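HTH-type transcriptional regulator Rv1985c/MT2039 (Mycobacterium tuberculosis, PDB 3ISP) binds DNA as a homodimeric LysR-type transcriptional regulator, probably activating expression of the exporter LysE and repressing its own. Local coordinates at residues F182-A188 / F210-R216. Residues are numbered along the deposited sequence; the frame is centred on the assembly and turned at random.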
loop_
_atom_site.group_PDB
_atom_site.type_symbol
_atom_site.label_atom_id
_atom_site.label_comp_id
_atom_site.label_asym_id
_atom_site.label_seq_id
_atom_site.Cartn_x
_atom_site.Cartn_y
_atom_site.Cartn_z
ATOM N N PHE A 182 -16.319 15.306 -30.516
ATOM C CA PHE A 182 -15.405 14.649 -29.590
ATOM C C PHE A 182 -13.956 14.645 -30.092
ATOM O O PHE A 182 -13.345 13.589 -30.297
ATOM C CB PHE A 182 -15.910 13.227 -29.287
ATOM C CG PHE A 182 -15.351 12.636 -28.022
ATOM C CD1 PHE A 182 -15.127 13.431 -26.904
ATOM C CD2 PHE A 182 -15.063 11.282 -27.946
ATOM C CE1 PHE A 182 -14.610 12.886 -25.740
ATOM C CE2 PHE A 182 -14.547 10.729 -26.785
ATOM C CZ PHE A 182 -14.319 11.529 -25.683
ATOM N N THR A 183 -13.409 15.842 -30.272
ATOM C CA THR A 183 -12.037 16.002 -30.727
ATOM C C THR A 183 -11.044 15.798 -29.589
ATOM O O THR A 183 -11.414 15.874 -28.425
ATOM C CB THR A 183 -11.838 17.401 -31.289
ATOM O OG1 THR A 183 -12.911 17.696 -32.191
ATOM C CG2 THR A 183 -10.502 17.505 -32.022
ATOM N N ALA A 184 -9.784 15.547 -29.924
ATOM C CA ALA A 184 -8.736 15.433 -28.910
ATOM C C ALA A 184 -8.365 16.791 -28.289
ATOM O O ALA A 184 -7.653 16.858 -27.285
ATOM C CB ALA A 184 -7.497 14.737 -29.484
ATOM N N ALA A 185 -8.839 17.872 -28.894
ATOM C CA ALA A 185 -8.638 19.194 -28.315
ATOM C C ALA A 185 -9.791 19.477 -27.372
ATOM O O ALA A 185 -9.624 20.139 -26.344
ATOM C CB ALA A 185 -8.559 20.267 -29.402
ATOM N N ALA A 186 -10.967 18.971 -27.734
ATOM C CA ALA A 186 -12.154 19.111 -26.902
ATOM C C ALA A 186 -12.092 18.150 -25.721
ATOM O O ALA A 186 -12.464 18.510 -24.606
ATOM C CB ALA A 186 -13.416 18.875 -27.721
ATOM N N ALA A 187 -11.602 16.937 -25.971
ATOM C CA ALA A 187 -11.531 15.902 -24.941
ATOM C C ALA A 187 -10.456 16.177 -23.894
ATOM O O ALA A 187 -10.482 15.607 -22.803
ATOM C CB ALA A 187 -11.322 14.533 -25.571
ATOM N N ALA A 188 -9.513 17.048 -24.233
ATOM C CA ALA A 188 -8.489 17.478 -23.292
ATOM C C ALA A 188 -9.038 18.540 -22.349
ATOM O O ALA A 188 -8.440 18.831 -21.314
ATOM C CB ALA A 188 -7.294 18.022 -24.037
ATOM N N PHE A 210 -8.577 7.944 -29.975
ATOM C CA PHE A 210 -7.510 8.817 -30.445
ATOM C C PHE A 210 -6.148 8.131 -30.450
ATOM O O PHE A 210 -5.113 8.794 -30.488
ATOM C CB PHE A 210 -7.445 10.086 -29.593
ATOM C CG PHE A 210 -8.756 10.816 -29.477
ATOM C CD1 PHE A 210 -9.587 10.604 -28.388
ATOM C CD2 PHE A 210 -9.148 11.728 -30.443
ATOM C CE1 PHE A 210 -10.786 11.284 -28.273
ATOM C CE2 PHE A 210 -10.347 12.412 -30.333
ATOM C CZ PHE A 210 -11.166 12.190 -29.249
ATOM N N ARG A 211 -6.159 6.806 -30.405
ATOM C CA ARG A 211 -4.942 6.004 -30.525
ATOM C C ARG A 211 -3.834 6.541 -29.624
ATOM O O ARG A 211 -2.668 6.150 -29.743
ATOM C CB ARG A 211 -4.480 5.967 -31.986
ATOM C CG ARG A 211 -5.631 5.965 -32.991
ATOM C CD ARG A 211 -5.296 6.787 -34.230
ATOM N NE ARG A 211 -6.435 7.586 -34.692
ATOM C CZ ARG A 211 -7.128 7.348 -35.804
ATOM N NH1 ARG A 211 -6.808 6.325 -36.594
ATOM N NH2 ARG A 211 -8.144 8.138 -36.132
ATOM N N ARG A 212 -4.220 7.425 -28.709
ATOM C CA ARG A 212 -3.285 8.137 -27.850
ATOM C C ARG A 212 -3.742 8.042 -26.394
ATOM O O ARG A 212 -4.155 6.979 -25.929
ATOM C CB ARG A 212 -3.209 9.605 -28.283
ATOM C CG ARG A 212 -1.976 10.367 -27.814
ATOM C CD ARG A 212 -2.206 11.866 -27.955
ATOM N NE ARG A 212 -2.886 12.191 -29.208
ATOM C CZ ARG A 212 -3.415 13.379 -29.487
ATOM N NH1 ARG A 212 -4.013 13.583 -30.658
ATOM N NH2 ARG A 212 -3.351 14.364 -28.598
ATOM N N ALA A 213 -3.669 9.165 -25.683
ATOM C CA ALA A 213 -4.072 9.243 -24.283
ATOM C C ALA A 213 -4.035 10.700 -23.864
ATOM O O ALA A 213 -2.995 11.358 -23.966
ATOM C CB ALA A 213 -3.157 8.409 -23.394
ATOM N N ILE A 214 -5.176 11.196 -23.391
ATOM C CA ILE A 214 -5.361 12.617 -23.134
ATOM C C ILE A 214 -5.635 12.884 -21.657
ATOM O O ILE A 214 -6.622 12.396 -21.119
ATOM C CB ILE A 214 -6.580 13.135 -23.921
ATOM C CG1 ILE A 214 -6.663 12.458 -25.292
ATOM C CG2 ILE A 214 -6.569 14.666 -24.008
ATOM C CD1 ILE A 214 -5.478 12.727 -26.176
ATOM N N THR A 215 -4.789 13.660 -20.994
ATOM C CA THR A 215 -5.126 14.061 -19.630
ATOM C C THR A 215 -6.127 15.229 -19.611
ATOM O O THR A 215 -6.001 16.203 -20.368
ATOM C CB THR A 215 -3.879 14.346 -18.762
ATOM O OG1 THR A 215 -3.147 15.453 -19.301
ATOM C CG2 THR A 215 -2.985 13.108 -18.697
ATOM N N ARG A 216 -7.133 15.105 -18.751
ATOM C CA ARG A 216 -8.248 16.050 -18.701
ATOM C C ARG A 216 -8.685 16.315 -17.270
ATOM O O ARG A 216 -8.224 15.651 -16.339
ATOM C CB ARG A 216 -9.433 15.483 -19.475
ATOM C CG ARG A 216 -9.817 14.082 -19.033
ATOM C CD ARG A 216 -10.317 13.259 -20.204
ATOM N NE ARG A 216 -10.593 11.855 -19.875
ATOM C CZ ARG A 216 -9.680 10.980 -19.471
ATOM N NH1 ARG A 216 -8.425 11.352 -19.293
ATOM N NH2 ARG A 216 -10.031 9.736 -19.223
#
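Two phenylalanine rings lead this contact: Phe210 turns its edge toward the face of Phe182 in a T-shaped pair, with centroids 5.5 Å apart and planes at 66°. The approach is off-centre, since CE1 of Phe210 sits above the face of the Phe182 ring, displaced toward its rim, and is 4.1 Å from CE2 of Phe182. Phe182 gets there with CG anti to its backbone N (chi1 -160°), and its ring also makes an edge-to-face pair with Trp237 and packs on Leu205 of helix 201-210.

The aromatic pair continues into aliphatic packing. CA of Ala184 lies over one face of the Phe210 ring, and its CB comes within 3.6 Å of CD2 of that ring, while Ala187 CB meets CE1 of the same ring obliquely at 4.3 Å. Further along, Ile214 takes over: its CG2 branch sits 3.4 Å from Ala188 CB, and its CD1 is directed more loosely toward the methyl of Ala184. Ile214 also rests on Val206, so the alanine-rich turn and helix 201-210 share this side chain.

Both segments belong to the LysR substrate-binding domain, which has the periplasmic-binding-protein fold. Here the loop ahead of helix 201-210 packs against the chain that leaves that helix, a surface contact well away from the centre of the subunit. Residues 184-188 have helical backbone angles, and Ala187 N donates to Thr183 O at 2.7 Å, tying the start of the turn together.

No hydrogen bond joins the two segments; the arginines contribute by packing. Arg216 runs the aliphatic part of its side chain past the carbonyl of Ala187, with CB and CD each 3.5 Å from O, before its guanidinium forms a salt bridge through NH2 with Asp203. At the other end, Arg212 brings NH1 obliquely to within 3.9 Å of Ala184 CB.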